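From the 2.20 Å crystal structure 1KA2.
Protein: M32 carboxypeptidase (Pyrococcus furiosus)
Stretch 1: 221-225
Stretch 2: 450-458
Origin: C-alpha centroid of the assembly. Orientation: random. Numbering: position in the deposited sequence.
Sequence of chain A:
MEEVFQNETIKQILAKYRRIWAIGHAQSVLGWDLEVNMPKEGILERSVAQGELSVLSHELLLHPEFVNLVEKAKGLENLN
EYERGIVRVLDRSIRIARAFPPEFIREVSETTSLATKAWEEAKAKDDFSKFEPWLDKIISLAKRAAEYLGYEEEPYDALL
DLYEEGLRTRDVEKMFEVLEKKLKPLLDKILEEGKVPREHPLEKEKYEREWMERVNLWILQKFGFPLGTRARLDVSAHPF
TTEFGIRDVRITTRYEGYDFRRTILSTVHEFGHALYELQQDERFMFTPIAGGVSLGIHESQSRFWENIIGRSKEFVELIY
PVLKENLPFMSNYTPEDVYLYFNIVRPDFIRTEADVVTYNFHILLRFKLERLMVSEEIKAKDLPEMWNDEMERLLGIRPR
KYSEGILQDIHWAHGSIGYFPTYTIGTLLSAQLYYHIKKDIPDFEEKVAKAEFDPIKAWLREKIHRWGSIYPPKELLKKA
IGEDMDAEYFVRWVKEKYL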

# COMPACT_ATOMS: atom_id res chain seq x y z
N GLN A 221 -2.43 -22.78 6.20
CA GLN A 221 -3.67 -23.34 5.66
C GLN A 221 -4.24 -24.33 6.69
O GLN A 221 -5.46 -24.49 6.80
CB GLN A 221 -3.42 -24.06 4.34
CG GLN A 221 -2.58 -23.24 3.37
CD GLN A 221 -2.40 -23.91 2.01
OE1 GLN A 221 -3.03 -23.50 1.04
NE2 GLN A 221 -1.57 -24.94 1.93
N LYS A 222 -3.37 -24.97 7.46
CA LYS A 222 -3.83 -25.90 8.48
C LYS A 222 -4.53 -25.13 9.58
O LYS A 222 -5.45 -25.65 10.22
CB LYS A 222 -2.66 -26.70 9.04
CG LYS A 222 -2.25 -27.84 8.14
CD LYS A 222 -3.43 -28.76 7.87
CE LYS A 222 -3.10 -29.77 6.77
NZ LYS A 222 -4.27 -30.63 6.46
N PHE A 223 -4.10 -23.89 9.80
CA PHE A 223 -4.70 -23.02 10.81
C PHE A 223 -5.98 -22.38 10.27
O PHE A 223 -6.75 -21.79 11.04
CB PHE A 223 -3.74 -21.89 11.21
CG PHE A 223 -2.60 -22.31 12.10
CD1 PHE A 223 -2.57 -23.57 12.69
CD2 PHE A 223 -1.55 -21.42 12.38
CE1 PHE A 223 -1.53 -23.94 13.55
CE2 PHE A 223 -0.51 -21.77 13.23
CZ PHE A 223 -0.50 -23.03 13.82
N GLY A 224 -6.19 -22.46 8.97
CA GLY A 224 -7.37 -21.85 8.39
C GLY A 224 -7.17 -20.36 8.12
O GLY A 224 -8.14 -19.60 8.01
N PHE A 225 -5.91 -19.94 8.03
CA PHE A 225 -5.57 -18.55 7.75
C PHE A 225 -6.18 -18.28 6.37
O PHE A 225 -5.82 -18.93 5.38
CB PHE A 225 -4.04 -18.40 7.73
CG PHE A 225 -3.56 -16.97 7.76
CD1 PHE A 225 -4.05 -16.08 8.71
CD2 PHE A 225 -2.60 -16.53 6.87
CE1 PHE A 225 -3.59 -14.77 8.78
CE2 PHE A 225 -2.12 -15.22 6.93
CZ PHE A 225 -2.62 -14.34 7.89
N LYS A 450 -4.26 -33.26 15.33
CA LYS A 450 -5.07 -33.61 14.16
C LYS A 450 -5.44 -32.42 13.27
O LYS A 450 -6.13 -32.58 12.27
CB LYS A 450 -6.33 -34.35 14.60
CG LYS A 450 -6.04 -35.73 15.15
CD LYS A 450 -7.30 -36.39 15.67
CE LYS A 450 -7.01 -37.77 16.25
NZ LYS A 450 -8.23 -38.32 16.91
N ALA A 451 -4.96 -31.24 13.65
CA ALA A 451 -5.22 -30.01 12.91
C ALA A 451 -6.66 -29.52 13.03
O ALA A 451 -7.17 -28.83 12.14
CB ALA A 451 -4.84 -30.19 11.43
N GLU A 452 -7.31 -29.87 14.13
CA GLU A 452 -8.68 -29.43 14.36
C GLU A 452 -8.64 -28.18 15.23
O GLU A 452 -8.87 -28.24 16.45
CB GLU A 452 -9.47 -30.53 15.06
CG GLU A 452 -9.67 -31.77 14.20
CD GLU A 452 -10.28 -32.92 14.98
OE1 GLU A 452 -11.29 -32.70 15.68
OE2 GLU A 452 -9.74 -34.04 14.89
N PHE A 453 -8.37 -27.04 14.61
CA PHE A 453 -8.27 -25.78 15.33
C PHE A 453 -9.52 -24.92 15.44
O PHE A 453 -9.54 -23.95 16.20
CB PHE A 453 -7.16 -24.92 14.73
CG PHE A 453 -5.82 -25.60 14.73
CD1 PHE A 453 -5.37 -26.27 13.60
CD2 PHE A 453 -5.01 -25.54 15.86
CE1 PHE A 453 -4.12 -26.88 13.59
CE2 PHE A 453 -3.76 -26.15 15.86
CZ PHE A 453 -3.32 -26.82 14.72
N ASP A 454 -10.57 -25.25 14.69
CA ASP A 454 -11.77 -24.44 14.76
C ASP A 454 -12.31 -24.24 16.17
O ASP A 454 -12.60 -23.11 16.56
CB ASP A 454 -12.86 -25.02 13.84
CG ASP A 454 -12.53 -24.84 12.37
OD1 ASP A 454 -11.66 -24.00 12.05
OD2 ASP A 454 -13.16 -25.51 11.53
N PRO A 455 -12.46 -25.32 16.96
CA PRO A 455 -12.98 -25.10 18.31
C PRO A 455 -12.09 -24.20 19.17
O PRO A 455 -12.58 -23.43 20.01
CB PRO A 455 -13.13 -26.52 18.88
CG PRO A 455 -12.16 -27.34 18.06
CD PRO A 455 -12.32 -26.76 16.67
N ILE A 456 -10.78 -24.28 18.95
CA ILE A 456 -9.83 -23.47 19.69
C ILE A 456 -9.88 -22.02 19.21
O ILE A 456 -9.72 -21.10 20.01
CB ILE A 456 -8.40 -24.00 19.51
CG1 ILE A 456 -8.28 -25.34 20.24
CG2 ILE A 456 -7.37 -22.97 20.02
CD1 ILE A 456 -6.98 -26.06 20.00
N LYS A 457 -10.09 -21.84 17.91
CA LYS A 457 -10.18 -20.50 17.35
C LYS A 457 -11.47 -19.85 17.85
O LYS A 457 -11.49 -18.67 18.18
CB LYS A 457 -10.18 -20.57 15.81
CG LYS A 457 -8.83 -20.97 15.21
CD LYS A 457 -8.97 -21.53 13.81
CE LYS A 457 -9.51 -20.50 12.83
NZ LYS A 457 -9.67 -21.07 11.46
N ALA A 458 -12.54 -20.64 17.91
CA ALA A 458 -13.83 -20.13 18.36
C ALA A 458 -13.83 -19.81 19.86
O ALA A 458 -14.49 -18.87 20.31
CB ALA A 458 -14.93 -21.16 18.04

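The end of a helix leaves backbone carbonyls without amide partners from a following turn, and a neighbouring segment often supplies what they lack. The contact between residues 221-225 and 450-458 of this M32 carboxypeptidase is a compact example, burying 252 Å² in total. Gln-221 makes no contact across it; its carbonyl instead receives a weak hydrogen bond from the amide of Gly-224, with Gly-224 N to Gln-221 O at 3.1 Å, as the chain turns out of the helix.

Lys-222 is the first residue to touch the other stretch, and it does so through its aliphatic portion: its CD lies 4.1 Å from CB of Ala-451, a van der Waals approach that leaves the ammonium group free of this contact. Ala-451 itself closes a Schellman motif, with positive phi, and its methyl group points toward stretch 1. The carbonyl O of Lys-222 also comes within 3.4 Å of CD1 of Phe-453, meeting that ring obliquely.

Phe-223 contributes in two ways. Its ring presents an edge to the face of Phe-453, with planes at 80°, centroids 5.0 Å apart and CE1 of Phe-223 3.6 Å from CZ of Phe-453; both residues are buried. The backbone O of Phe-223, meanwhile, accepts a hydrogen bond from NZ of Lys-457 at 3.0 Å. NZ of Lys-457 also forms a salt bridge within its own stretch, 3.6 Å from OD1 of Asp-454, so one lysine links the Asp-454 carboxylate to the Phe-223 backbone carbonyl.

Gly-224 then leaves the helix with positive phi. A CB here would be jammed against the preceding carbonyl O, which by itself calls for glycine, and would also lie 2.6 Å from NZ of Lys-457; as it is, the Gly-224 CA sits 3.9 Å from that NZ. Phe-225, though buried, lies beyond the contact.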